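Local coordinates for alginate lyase, family PL7 (PDB 3ZPY), which probably cleaves alginate by beta-elimination as a PL7 polysaccharide lyase, this chain being the catalytic domain of a longer marine bacterial protein, at residues 6-11 / 77-82; 49-52 / 57-60; 119-124 / 182-187; 217-222 / 241-246. One frame throughout, in Å; residues are numbered along the deposited sequence.

Interaction 1. Residues 6-11 / 77-82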
loop_
_atom_site.group_PDB
_atom_site.type_symbol
_atom_site.label_atom_id
_atom_site.label_comp_id
_atom_site.label_asym_id
_atom_site.label_seq_id
_atom_site.Cartn_x
_atom_site.Cartn_y
_atom_site.Cartn_z
ATOM N N SER A 6 -2.044 -18.138 -3.995
ATOM C CA SER A 6 -1.101 -19.114 -4.622
ATOM C C SER A 6 -0.177 -18.411 -5.677
ATOM O O SER A 6 1.029 -18.601 -5.667
ATOM C CB SER A 6 -1.929 -20.238 -5.299
ATOM O OG SER A 6 -2.432 -21.107 -4.326
ATOM N N VAL A 7 -0.764 -17.555 -6.535
ATOM C CA VAL A 7 0.017 -16.862 -7.552
ATOM C C VAL A 7 1.071 -15.966 -6.889
ATOM O O VAL A 7 2.226 -15.896 -7.351
ATOM C CB VAL A 7 -0.911 -16.088 -8.523
ATOM C CG1 VAL A 7 -0.100 -15.108 -9.340
ATOM C CG2 VAL A 7 -1.762 -17.077 -9.348
ATOM N N LEU A 8 0.693 -15.234 -5.802
ATOM C CA LEU A 8 1.594 -14.286 -5.195
ATOM C C LEU A 8 2.539 -14.972 -4.190
ATOM O O LEU A 8 3.574 -14.391 -3.783
ATOM C CB LEU A 8 0.775 -13.193 -4.529
ATOM C CG LEU A 8 1.488 -11.878 -4.242
ATOM C CD1 LEU A 8 2.101 -11.151 -5.450
ATOM C CD2 LEU A 8 0.477 -10.919 -3.517
ATOM N N GLY A 9 2.206 -16.205 -3.798
ATOM C CA GLY A 9 3.042 -16.942 -2.815
ATOM C C GLY A 9 2.906 -16.459 -1.394
ATOM O O GLY A 9 3.901 -16.405 -0.658
ATOM N N ILE A 10 1.710 -16.067 -0.996
ATOM C CA ILE A 10 1.465 -15.476 0.369
ATOM C C ILE A 10 0.658 -16.482 1.178
ATOM O O ILE A 10 -0.033 -17.323 0.638
ATOM C CB ILE A 10 0.741 -14.086 0.330
ATOM C CG1 ILE A 10 -0.621 -14.167 -0.416
ATOM C CG2 ILE A 10 1.684 -13.021 -0.346
ATOM C CD1 ILE A 10 -1.386 -12.858 -0.322
ATOM N N THR A 11 0.730 -16.375 2.504
ATOM C CA THR A 11 -0.029 -17.283 3.375
ATOM C C THR A 11 -0.497 -16.401 4.582
ATOM O O THR A 11 0.070 -15.317 4.762
ATOM C CB THR A 11 0.872 -18.422 3.927
ATOM O OG1 THR A 11 1.846 -17.799 4.834
ATOM C CG2 THR A 11 1.555 -19.202 2.774
ATOM N N VAL A 77 -7.287 -1.795 -0.213
ATOM C CA VAL A 77 -7.303 -3.239 -0.368
ATOM C C VAL A 77 -5.809 -3.582 -0.444
ATOM O O VAL A 77 -5.132 -3.080 -1.298
ATOM C CB VAL A 77 -8.030 -3.646 -1.628
ATOM C CG1 VAL A 77 -7.776 -5.130 -1.871
ATOM C CG2 VAL A 77 -9.514 -3.292 -1.595
ATOM N N GLU A 78 -5.273 -4.290 0.528
ATOM C CA GLU A 78 -3.811 -4.269 0.751
ATOM C C GLU A 78 -3.392 -5.455 1.644
ATOM O O GLU A 78 -4.202 -6.018 2.282
ATOM C CB GLU A 78 -3.483 -2.867 1.351
ATOM C CG GLU A 78 -2.139 -2.426 1.550
ATOM C CD GLU A 78 -2.071 -1.082 2.183
ATOM O OE1 GLU A 78 -2.594 -0.817 3.239
ATOM O OE2 GLU A 78 -1.188 -0.433 1.730
ATOM N N LEU A 79 -2.097 -5.754 1.641
ATOM C CA LEU A 79 -1.537 -6.747 2.553
ATOM C C LEU A 79 -0.797 -6.078 3.684
ATOM O O LEU A 79 -0.120 -5.027 3.465
ATOM C CB LEU A 79 -0.546 -7.624 1.756
ATOM C CG LEU A 79 -1.074 -8.201 0.441
ATOM C CD1 LEU A 79 0.026 -9.061 -0.177
ATOM C CD2 LEU A 79 -2.304 -9.028 0.706
ATOM N N ARG A 80 -0.892 -6.726 4.859
ATOM C CA ARG A 80 -0.209 -6.301 6.059
ATOM C C ARG A 80 0.806 -7.352 6.474
ATOM O O ARG A 80 0.414 -8.472 6.721
ATOM C CB ARG A 80 -1.282 -6.016 7.138
ATOM C CG ARG A 80 -0.742 -5.347 8.431
ATOM C CD ARG A 80 -0.259 -6.336 9.468
ATOM N NE ARG A 80 -0.179 -5.622 10.756
ATOM C CZ ARG A 80 0.910 -5.506 11.534
ATOM N NH1 ARG A 80 2.087 -6.040 11.215
ATOM N NH2 ARG A 80 0.840 -4.828 12.655
ATOM N N GLU A 81 2.077 -6.986 6.560
ATOM C CA GLU A 81 3.139 -7.955 6.894
ATOM C C GLU A 81 2.888 -8.653 8.199
ATOM O O GLU A 81 2.606 -7.975 9.245
ATOM C CB GLU A 81 4.471 -7.231 6.963
ATOM C CG GLU A 81 5.661 -8.193 7.030
ATOM C CD GLU A 81 6.936 -7.530 7.475
ATOM O OE1 GLU A 81 6.931 -6.265 7.677
ATOM O OE2 GLU A 81 7.934 -8.267 7.735
ATOM N N MET A 82 2.982 -9.981 8.171
ATOM C CA MET A 82 2.934 -10.832 9.378
ATOM C C MET A 82 4.282 -11.522 9.624
ATOM O O MET A 82 5.119 -11.556 8.714
ATOM C CB MET A 82 1.774 -11.808 9.345
ATOM C CG MET A 82 0.399 -11.134 9.140
ATOM S SD MET A 82 -0.150 -10.136 10.507
ATOM C CE MET A 82 -0.632 -11.425 11.667
#
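Leu-79 turns CG opposite its own carbonyl carbon (chi1 -50°), and Leu-8 carries CG on the far side from its backbone nitrogen (chi1 -160°); together these settings bring methyl CD2 of Leu-8 to 3.8 Å from methyl CD1 of Leu-79. The two leucines reach straight for each other and meet tip to tip. Ile-10 comes in beside Leu-8: CD1 of Ile-10, at the end of an extended CG1 branch, lies 4.1 Å from CD1 of Leu-79 and equally 4.1 Å from its CD2. Leu-8 thus meets one prong of the leucine fork, whereas Ile-10 spans both. The backbones stay well apart, the closest pair of CA atoms, in Ile-10 and Leu-79, being 9.5 Å distant, and no hydrogen bond crosses. The contact is therefore methyl packing alone, burying 99 Å².

Leu-8 is the last residue of a short helix and Ile-10 follows just beyond its end. Gly-9, with positive phi, is the C-prime residue of the Schellman motif that closes the helix, which includes a weak bond from Gly-9 N to Ser-6 O at 3.3 Å. After this turn Ile-10, like Leu-8, directs its side chain at strand 76-83.

Residues 77-80 lie within the R-x-E-L-R motif of PL7 lyases, whose polar members Glu-78 and Arg-80 probably face the substrate groove, as in relatives, while Leu-79 points into the core beside Trp-15, Ile-17, Phe-60, Val-219 and Leu-243. Helix 4-8 thus packs beside strands 58-63 and 235-247, against strand 76-83, itself bonded to strands 15-21 and 216-219.

Interaction 2. Residues 49-52 / 57-60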
loop_
_atom_site.group_PDB
_atom_site.type_symbol
_atom_site.label_atom_id
_atom_site.label_comp_id
_atom_site.label_asym_id
_atom_site.label_seq_id
_atom_site.Cartn_x
_atom_site.Cartn_y
_atom_site.Cartn_z
ATOM N N ASN A 49 -14.070 -7.747 -7.825
ATOM C CA ASN A 49 -14.259 -6.329 -7.610
ATOM C C ASN A 49 -13.024 -5.706 -6.886
ATOM O O ASN A 49 -12.833 -4.497 -6.911
ATOM C CB ASN A 49 -15.458 -6.056 -6.739
ATOM C CG ASN A 49 -16.797 -6.210 -7.485
ATOM O OD1 ASN A 49 -17.719 -6.840 -6.966
ATOM N ND2 ASN A 49 -16.817 -5.818 -8.732
ATOM N N TYR A 50 -12.257 -6.549 -6.156
ATOM C CA TYR A 50 -11.239 -6.058 -5.182
ATOM C C TYR A 50 -9.852 -6.672 -5.260
ATOM O O TYR A 50 -8.849 -5.984 -5.078
ATOM C CB TYR A 50 -11.718 -6.286 -3.731
ATOM C CG TYR A 50 -13.033 -5.596 -3.416
ATOM C CD1 TYR A 50 -13.218 -4.200 -3.650
ATOM C CD2 TYR A 50 -14.126 -6.341 -2.975
ATOM C CE1 TYR A 50 -14.446 -3.643 -3.383
ATOM C CE2 TYR A 50 -15.362 -5.780 -2.698
ATOM C CZ TYR A 50 -15.534 -4.426 -2.920
ATOM O OH TYR A 50 -16.743 -3.835 -2.624
ATOM N N PHE A 51 -9.812 -7.990 -5.398
ATOM C CA PHE A 51 -8.605 -8.752 -5.100
ATOM C C PHE A 51 -8.675 -10.009 -5.927
ATOM O O PHE A 51 -9.456 -10.932 -5.594
ATOM C CB PHE A 51 -8.553 -9.085 -3.565
ATOM C CG PHE A 51 -7.289 -9.850 -3.167
ATOM C CD1 PHE A 51 -6.070 -9.184 -2.980
ATOM C CD2 PHE A 51 -7.346 -11.215 -2.955
ATOM C CE1 PHE A 51 -4.941 -9.883 -2.587
ATOM C CE2 PHE A 51 -6.232 -11.894 -2.541
ATOM C CZ PHE A 51 -5.045 -11.253 -2.353
ATOM N N TYR A 52 -7.826 -10.074 -6.992
ATOM C CA TYR A 52 -7.983 -11.138 -7.963
ATOM C C TYR A 52 -6.689 -11.347 -8.682
ATOM O O TYR A 52 -5.760 -10.579 -8.561
ATOM C CB TYR A 52 -9.191 -10.879 -8.908
ATOM C CG TYR A 52 -9.082 -9.631 -9.752
ATOM C CD1 TYR A 52 -8.446 -9.715 -10.990
ATOM C CD2 TYR A 52 -9.539 -8.390 -9.299
ATOM C CE1 TYR A 52 -8.317 -8.587 -11.806
ATOM C CE2 TYR A 52 -9.369 -7.211 -10.072
ATOM C CZ TYR A 52 -8.771 -7.379 -11.339
ATOM O OH TYR A 52 -8.593 -6.288 -12.121
ATOM N N TRP A 57 -0.212 -11.575 -12.287
ATOM C CA TRP A 57 -0.255 -10.501 -11.280
ATOM C C TRP A 57 -1.421 -10.764 -10.295
ATOM O O TRP A 57 -2.379 -11.415 -10.628
ATOM C CB TRP A 57 -0.608 -9.145 -11.905
ATOM C CG TRP A 57 0.208 -8.687 -13.078
ATOM C CD1 TRP A 57 0.002 -8.943 -14.434
ATOM C CD2 TRP A 57 1.417 -7.919 -12.976
ATOM N NE1 TRP A 57 0.989 -8.314 -15.193
ATOM C CE2 TRP A 57 1.880 -7.658 -14.330
ATOM C CE3 TRP A 57 2.079 -7.336 -11.919
ATOM C CZ2 TRP A 57 3.003 -6.891 -14.584
ATOM C CZ3 TRP A 57 3.192 -6.553 -12.143
ATOM C CH2 TRP A 57 3.661 -6.301 -13.475
ATOM N N VAL A 58 -1.344 -10.158 -9.143
ATOM C CA VAL A 58 -2.482 -10.012 -8.205
ATOM C C VAL A 58 -2.877 -8.536 -8.201
ATOM O O VAL A 58 -2.022 -7.657 -8.063
ATOM C CB VAL A 58 -2.169 -10.561 -6.791
ATOM C CG1 VAL A 58 -3.296 -10.205 -5.810
ATOM C CG2 VAL A 58 -1.934 -12.079 -6.867
ATOM N N TYR A 59 -4.138 -8.342 -8.496
ATOM C CA TYR A 59 -4.734 -6.974 -8.663
ATOM C C TYR A 59 -5.438 -6.563 -7.412
ATOM O O TYR A 59 -6.129 -7.411 -6.768
ATOM C CB TYR A 59 -5.789 -7.066 -9.751
ATOM C CG TYR A 59 -5.221 -7.329 -11.147
ATOM C CD1 TYR A 59 -4.851 -8.618 -11.532
ATOM C CD2 TYR A 59 -5.090 -6.280 -12.112
ATOM C CE1 TYR A 59 -4.324 -8.893 -12.822
ATOM C CE2 TYR A 59 -4.537 -6.569 -13.372
ATOM C CZ TYR A 59 -4.168 -7.833 -13.719
ATOM O OH TYR A 59 -3.668 -8.072 -15.015
ATOM N N PHE A 60 -5.180 -5.317 -6.981
ATOM C CA PHE A 60 -5.806 -4.671 -5.810
ATOM C C PHE A 60 -6.539 -3.538 -6.355
ATOM O O PHE A 60 -5.942 -2.540 -6.823
ATOM C CB PHE A 60 -4.696 -4.183 -4.884
ATOM C CG PHE A 60 -3.819 -5.304 -4.335
ATOM C CD1 PHE A 60 -2.805 -5.882 -5.152
ATOM C CD2 PHE A 60 -3.977 -5.762 -3.009
ATOM C CE1 PHE A 60 -1.995 -6.920 -4.628
ATOM C CE2 PHE A 60 -3.210 -6.789 -2.534
ATOM C CZ PHE A 60 -2.178 -7.326 -3.310
#
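Tyr-52 and Tyr-59 form the hydrogen-bonded pair of a beta hairpin, strands 51-53 and 58-63, in which Phe-51 and Phe-60 make the adjoining non-hydrogen-bonded pair. The first of these strands is outermost in its sheet within the chain.

The backbone bonds come as a reciprocal pair: Tyr-59 N donates to Tyr-52 O at 2.8 Å, and Tyr-52 N donates to Tyr-59 O at a longer 3.2 Å. CA-H...O contacts supplement them, for instance Phe-51 CA to Tyr-59 O at 3.3 Å.

The aromatic contacts occupy both faces of the hairpin. On one, the Tyr-52 and Tyr-59 rings are nearly parallel (planes at 5°) but slid apart, so what sits over the Tyr-52 face is chiefly CB of Tyr-59, a CH-pi contact 3.5 Å from the ring centroid. Tyr-52 reaches across because its CG stands between its backbone N and carbonyl carbon (chi1 62°). Replacing Tyr-52 by alanine would remove the CH-pi contact and is likely to open a gap beside the Tyr-59 ring, though the Tyr-59 hydroxyl, bonded to Asp-54 and Arg-239, would still tether it.

On the other face Phe-51 and Phe-60 lie side by side, the edge of Phe-51 turned toward the face of Phe-60 in an offset edge-to-face pair with planes at 74°. The leading atom, Phe-51 CE1, touches two partners: Phe-60 CE2 at 3.5 Å and the Val-58 methyl CG1 at 3.6 Å.

Interaction 3. Residues 119-124 / 182-187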
loop_
_atom_site.group_PDB
_atom_site.type_symbol
_atom_site.label_atom_id
_atom_site.label_comp_id
_atom_site.label_asym_id
_atom_site.label_seq_id
_atom_site.Cartn_x
_atom_site.Cartn_y
_atom_site.Cartn_z
ATOM N N LEU A 119 -2.638 7.330 -5.433
ATOM C CA LEU A 119 -2.773 6.225 -4.548
ATOM C C LEU A 119 -1.388 5.756 -4.102
ATOM O O LEU A 119 -0.367 6.135 -4.704
ATOM C CB LEU A 119 -3.533 5.100 -5.228
ATOM C CG LEU A 119 -2.865 4.433 -6.502
ATOM C CD1 LEU A 119 -1.767 3.423 -6.182
ATOM C CD2 LEU A 119 -3.957 3.690 -7.297
ATOM N N CYS A 120 -1.380 4.922 -3.033
ATOM C CA CYS A 120 -0.162 4.394 -2.425
ATOM C C CYS A 120 -0.088 2.897 -2.675
ATOM O O CYS A 120 -1.026 2.173 -2.396
ATOM C CB CYS A 120 -0.267 4.685 -0.913
ATOM S SG CYS A 120 1.033 3.833 0.036
ATOM N N PHE A 121 1.020 2.482 -3.232
ATOM C CA PHE A 121 1.197 1.060 -3.638
ATOM C C PHE A 121 2.296 0.363 -2.766
ATOM O O PHE A 121 2.675 -0.776 -3.086
ATOM C CB PHE A 121 1.430 0.931 -5.142
ATOM C CG PHE A 121 2.627 1.707 -5.670
ATOM C CD1 PHE A 121 3.912 1.180 -5.661
ATOM C CD2 PHE A 121 2.461 2.952 -6.311
ATOM C CE1 PHE A 121 4.985 1.866 -6.191
ATOM C CE2 PHE A 121 3.521 3.663 -6.791
ATOM C CZ PHE A 121 4.824 3.120 -6.742
ATOM N N GLY A 122 2.884 1.049 -1.749
ATOM C CA GLY A 122 3.696 0.316 -0.780
ATOM C C GLY A 122 3.964 1.276 0.366
ATOM O O GLY A 122 3.977 2.500 0.172
ATOM N N GLN A 123 4.148 0.702 1.548
ATOM C CA GLN A 123 4.327 1.485 2.765
ATOM C C GLN A 123 5.231 0.809 3.767
ATOM O O GLN A 123 5.312 -0.423 3.775
ATOM C CB GLN A 123 3.030 1.714 3.552
ATOM C CG GLN A 123 1.796 2.266 2.860
ATOM C CD GLN A 123 0.605 1.994 3.809
ATOM O OE1 GLN A 123 -0.361 1.340 3.400
ATOM N NE2 GLN A 123 0.712 2.391 5.028
ATOM N N ILE A 124 5.827 1.656 4.666
ATOM C CA ILE A 124 6.190 1.202 5.966
ATOM C C ILE A 124 5.285 1.930 6.978
ATOM O O ILE A 124 5.164 3.167 6.937
ATOM C CB ILE A 124 7.685 1.552 6.325
ATOM C CG1 ILE A 124 8.610 0.863 5.305
ATOM C CG2 ILE A 124 8.049 1.124 7.777
ATOM C CD1 ILE A 124 10.020 1.445 5.265
ATOM N N TYR A 182 7.629 -1.640 -12.674
ATOM C CA TYR A 182 8.788 -1.166 -11.865
ATOM C C TYR A 182 9.109 -2.296 -10.891
ATOM O O TYR A 182 8.223 -2.808 -10.184
ATOM C CB TYR A 182 8.420 0.088 -11.066
ATOM C CG TYR A 182 8.164 1.218 -11.973
ATOM C CD1 TYR A 182 9.206 1.955 -12.534
ATOM C CD2 TYR A 182 6.820 1.571 -12.297
ATOM C CE1 TYR A 182 8.956 3.018 -13.380
ATOM C CE2 TYR A 182 6.529 2.606 -13.210
ATOM C CZ TYR A 182 7.612 3.341 -13.704
ATOM O OH TYR A 182 7.361 4.390 -14.547
ATOM N N ASN A 183 10.389 -2.623 -10.824
ATOM C CA ASN A 183 10.885 -3.466 -9.740
ATOM C C ASN A 183 11.287 -2.631 -8.534
ATOM O O ASN A 183 12.291 -1.868 -8.627
ATOM C CB ASN A 183 12.077 -4.309 -10.185
ATOM C CG ASN A 183 11.699 -5.246 -11.339
ATOM O OD1 ASN A 183 10.667 -5.975 -11.245
ATOM N ND2 ASN A 183 12.493 -5.260 -12.412
ATOM N N CYS A 184 10.486 -2.674 -7.453
ATOM C CA CYS A 184 10.643 -1.727 -6.330
ATOM C C CYS A 184 11.353 -2.435 -5.210
ATOM O O CYS A 184 11.144 -3.641 -4.983
ATOM C CB CYS A 184 9.263 -1.297 -5.803
ATOM S SG CYS A 184 8.181 -0.567 -7.026
ATOM N N LYS A 185 12.225 -1.705 -4.502
ATOM C CA LYS A 185 12.915 -2.237 -3.334
ATOM C C LYS A 185 12.859 -1.143 -2.272
ATOM O O LYS A 185 13.471 -0.082 -2.460
ATOM C CB LYS A 185 14.342 -2.641 -3.712
ATOM C CG LYS A 185 15.129 -3.258 -2.541
ATOM C CD LYS A 185 16.441 -3.899 -2.965
ATOM C CE LYS A 185 17.455 -2.960 -3.502
ATOM N NZ LYS A 185 18.856 -3.509 -3.603
ATOM N N LEU A 186 12.181 -1.414 -1.169
ATOM C CA LEU A 186 11.986 -0.436 -0.057
ATOM C C LEU A 186 12.762 -0.978 1.126
ATOM O O LEU A 186 12.544 -2.121 1.570
ATOM C CB LEU A 186 10.504 -0.361 0.196
ATOM C CG LEU A 186 10.090 0.687 1.227
ATOM C CD1 LEU A 186 10.503 2.077 0.776
ATOM C CD2 LEU A 186 8.574 0.584 1.461
ATOM N N VAL A 187 13.728 -0.196 1.593
ATOM C CA VAL A 187 14.688 -0.650 2.621
ATOM C C VAL A 187 14.549 0.313 3.790
ATOM O O VAL A 187 14.555 1.515 3.605
ATOM C CB VAL A 187 16.104 -0.684 2.104
ATOM C CG1 VAL A 187 17.023 -1.255 3.194
ATOM C CG2 VAL A 187 16.237 -1.628 0.840
#
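Phe-121 and Gly-122 form a classic beta bulge opposite Val-142, where the strand turns a corner, whereas Cys-184 and Leu-186 stand on an unbroken strand facing it, with no hydrogen bond between the two segments.

At the bulge the Phe-121 ring meets the sulfur of Cys-184 with its rim: SG lies 4.1 Å from CE1 of Phe-121, near the ring plane. SG of Cys-184 is 5.4 Å from the Phe-121 centroid and 76° off the normal, an edge-on sulfur-aromatic contact. Phe-121 directs its ring there with CG set between its backbone N and carbonyl carbon (chi1 58°).

Further along, three positions past Phe-121 and two past Cys-184, Ile-124 and Leu-186 lie aslant to one another. Methyl CD2 of Leu-186 rests 3.9 Å from CG1 of Ile-124, while CD1 of Ile-124 approaches CG of Leu-186 at 4.1 Å. Gln-123 and Ile-124 open the Q-I-H motif of PL7 lyases, whose polar members probably face the substrate groove, as in relatives, while Ile-124 turns into the core.

These contacts join the two sheets of the beta-sandwich (jelly-roll): strand 117-125 pairs with strands 138-146 and 216-219 in one, strand 182-189 with strands 96-107 and 192-197 in the other.

Interaction 4. Residues 217-222 / 241-246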
loop_
_atom_site.group_PDB
_atom_site.type_symbol
_atom_site.label_atom_id
_atom_site.label_comp_id
_atom_site.label_asym_id
_atom_site.label_seq_id
_atom_site.Cartn_x
_atom_site.Cartn_y
_atom_site.Cartn_z
ATOM N N PHE A 217 5.794 -3.695 6.983
ATOM C CA PHE A 217 5.484 -3.334 5.625
ATOM C C PHE A 217 3.982 -3.533 5.313
ATOM O O PHE A 217 3.328 -4.418 5.881
ATOM C CB PHE A 217 6.269 -4.245 4.673
ATOM C CG PHE A 217 7.732 -3.912 4.645
ATOM C CD1 PHE A 217 8.167 -2.685 4.156
ATOM C CD2 PHE A 217 8.655 -4.838 5.096
ATOM C CE1 PHE A 217 9.543 -2.417 4.089
ATOM C CE2 PHE A 217 10.043 -4.580 5.031
ATOM C CZ PHE A 217 10.463 -3.379 4.492
ATOM N N LYS A 218 3.528 -2.731 4.344
ATOM C CA LYS A 218 2.185 -2.981 3.697
ATOM C C LYS A 218 2.381 -2.820 2.230
ATOM O O LYS A 218 3.221 -2.014 1.780
ATOM C CB LYS A 218 1.054 -2.105 4.197
ATOM C CG LYS A 218 0.901 -2.009 5.689
ATOM C CD LYS A 218 -0.460 -1.394 6.061
ATOM C CE LYS A 218 -1.550 -2.395 5.980
ATOM N NZ LYS A 218 -2.924 -1.922 5.856
ATOM N N VAL A 219 1.531 -3.521 1.454
ATOM C CA VAL A 219 1.681 -3.373 -0.001
ATOM C C VAL A 219 0.347 -3.719 -0.639
ATOM O O VAL A 219 -0.359 -4.644 -0.200
ATOM C CB VAL A 219 2.830 -4.280 -0.577
ATOM C CG1 VAL A 219 2.526 -5.780 -0.400
ATOM C CG2 VAL A 219 3.161 -4.002 -2.010
ATOM N N GLY A 220 0.006 -3.000 -1.705
ATOM C CA GLY A 220 -1.351 -3.191 -2.239
ATOM C C GLY A 220 -1.791 -1.859 -2.881
ATOM O O GLY A 220 -1.009 -1.137 -3.573
ATOM N N ASN A 221 -3.049 -1.502 -2.526
ATOM C CA ASN A 221 -3.672 -0.279 -3.049
ATOM C C ASN A 221 -4.384 0.459 -1.913
ATOM O O ASN A 221 -5.497 0.103 -1.541
ATOM C CB ASN A 221 -4.671 -0.639 -4.159
ATOM C CG ASN A 221 -5.226 0.536 -4.858
ATOM O OD1 ASN A 221 -4.937 1.697 -4.474
ATOM N ND2 ASN A 221 -6.052 0.282 -5.856
ATOM N N TYR A 222 -3.724 1.521 -1.465
ATOM C CA TYR A 222 -4.269 2.418 -0.409
ATOM C C TYR A 222 -4.567 3.680 -1.131
ATOM O O TYR A 222 -3.680 4.433 -1.476
ATOM C CB TYR A 222 -3.174 2.562 0.691
ATOM C CG TYR A 222 -3.528 3.401 1.905
ATOM C CD1 TYR A 222 -4.842 3.634 2.300
ATOM C CD2 TYR A 222 -2.470 3.852 2.693
ATOM C CE1 TYR A 222 -5.098 4.400 3.426
ATOM C CE2 TYR A 222 -2.701 4.587 3.778
ATOM C CZ TYR A 222 -4.024 4.835 4.180
ATOM O OH TYR A 222 -4.364 5.571 5.380
ATOM N N LYS A 241 3.517 -8.481 -8.561
ATOM C CA LYS A 241 4.055 -9.854 -8.601
ATOM C C LYS A 241 5.442 -9.848 -7.965
ATOM O O LYS A 241 5.974 -8.777 -7.623
ATOM C CB LYS A 241 4.165 -10.396 -10.031
ATOM C CG LYS A 241 5.024 -9.649 -10.999
ATOM C CD LYS A 241 4.827 -10.215 -12.419
ATOM C CE LYS A 241 5.709 -9.470 -13.351
ATOM N NZ LYS A 241 5.681 -10.095 -14.721
ATOM N N ASN A 242 6.090 -11.015 -7.809
ATOM C CA ASN A 242 7.450 -11.128 -7.345
ATOM C C ASN A 242 7.647 -10.402 -6.004
ATOM O O ASN A 242 8.588 -9.559 -5.878
ATOM C CB ASN A 242 8.445 -10.534 -8.407
ATOM C CG ASN A 242 8.403 -11.255 -9.683
ATOM O OD1 ASN A 242 7.891 -12.348 -9.771
ATOM N ND2 ASN A 242 8.772 -10.519 -10.730
ATOM N N LEU A 243 6.758 -10.652 -5.048
ATOM C CA LEU A 243 6.753 -10.012 -3.735
ATOM C C LEU A 243 7.608 -10.850 -2.788
ATOM O O LEU A 243 7.407 -12.050 -2.654
ATOM C CB LEU A 243 5.304 -10.039 -3.214
ATOM C CG LEU A 243 5.127 -9.484 -1.772
ATOM C CD1 LEU A 243 5.571 -8.047 -1.533
ATOM C CD2 LEU A 243 3.661 -9.617 -1.386
ATOM N N SER A 244 8.472 -10.170 -2.061
ATOM C CA SER A 244 9.107 -10.802 -0.910
ATOM C C SER A 244 9.529 -9.784 0.102
ATOM O O SER A 244 9.811 -8.635 -0.242
ATOM C CB SER A 244 10.328 -11.593 -1.358
ATOM O OG SER A 244 11.335 -10.727 -1.780
ATOM N N VAL A 245 9.575 -10.212 1.359
ATOM C CA VAL A 245 10.154 -9.402 2.430
ATOM C C VAL A 245 11.369 -10.170 2.998
ATOM O O VAL A 245 11.301 -11.391 3.152
ATOM C CB VAL A 245 9.120 -9.072 3.512
ATOM C CG1 VAL A 245 9.820 -8.572 4.756
ATOM C CG2 VAL A 245 8.245 -7.952 3.026
ATOM N N THR A 246 12.462 -9.424 3.207
ATOM C CA THR A 246 13.703 -10.001 3.753
ATOM C C THR A 246 14.090 -9.201 4.987
ATOM O O THR A 246 14.047 -7.962 4.995
ATOM C CB THR A 246 14.819 -9.949 2.715
ATOM O OG1 THR A 246 14.362 -10.552 1.543
ATOM C CG2 THR A 246 16.042 -10.642 3.227
#
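Val-219 and Leu-243 point at each other from facing strands and meet tip to tip, while Phe-217 and Val-245, two residues along each strand, pass at a slant. In the first pair, methyl CG1 of Val-219 is aimed at the fork of the leucine, 4.0 Å from CD1 of Leu-243 and 4.1 Å from CD2. It gets there because CG1 is the branch of Val-219 held between the backbone N and the carbonyl carbon (chi1 64°). Both leucine methyls therefore share one valine methyl.

In the second pair the ring of Phe-217 presents CD2 to the valine, 3.8 Å from CG2 of Val-245 and 3.9 Å from its CG1. Val-245 was modelled in two conformations, so the two distances describe one of them.

The CA atoms show the spacing of two packed layers: 8.3 Å separates Phe-217 from Val-245, and 9.2 Å separates Val-219 from Leu-243. Beyond Val-219 the chain turns a corner at Gly-220, whose backbone angles would press a CB against the preceding carbonyl oxygen. Residues 217-222 belong to a sequence matching the Y-F-K-x-G-x-Y pattern of PL7 lyases, whose polar members probably line the substrate groove, as in relatives. Met-99, Trp-101 and Trp-15 also touch Val-219.

With methyls and ring carbons as the touching atoms and no hydrogen bond across, the contact rests on close apolar packing rather than directional bonds; the charged end of Lys-218 lies elsewhere, in a salt bridge with Glu-78.

In the fold
Along the chain, interaction 2 falls between the two segments of interaction 1, and interactions 3 and 4 follow in turn. Interactions 3 and 4 join the two sheets of the sandwich; their centres are about 7 Å apart, as are those of interactions 1 and 4. Strands 76-83, 216-219 and 117-125 are successive neighbours in one sheet, so Leu-79 N bonds to Val-219 O. Interaction 2 lies at the edge of the other sheet, about 17 Å centre to centre from interaction 3. Interactions 1, 3 and 4 fill the apolar core, which the Phe-51/Phe-60 face of interaction 2 borders; the other face of the sheet with strand 76-83 probably forms the substrate groove, as in PL7 relatives.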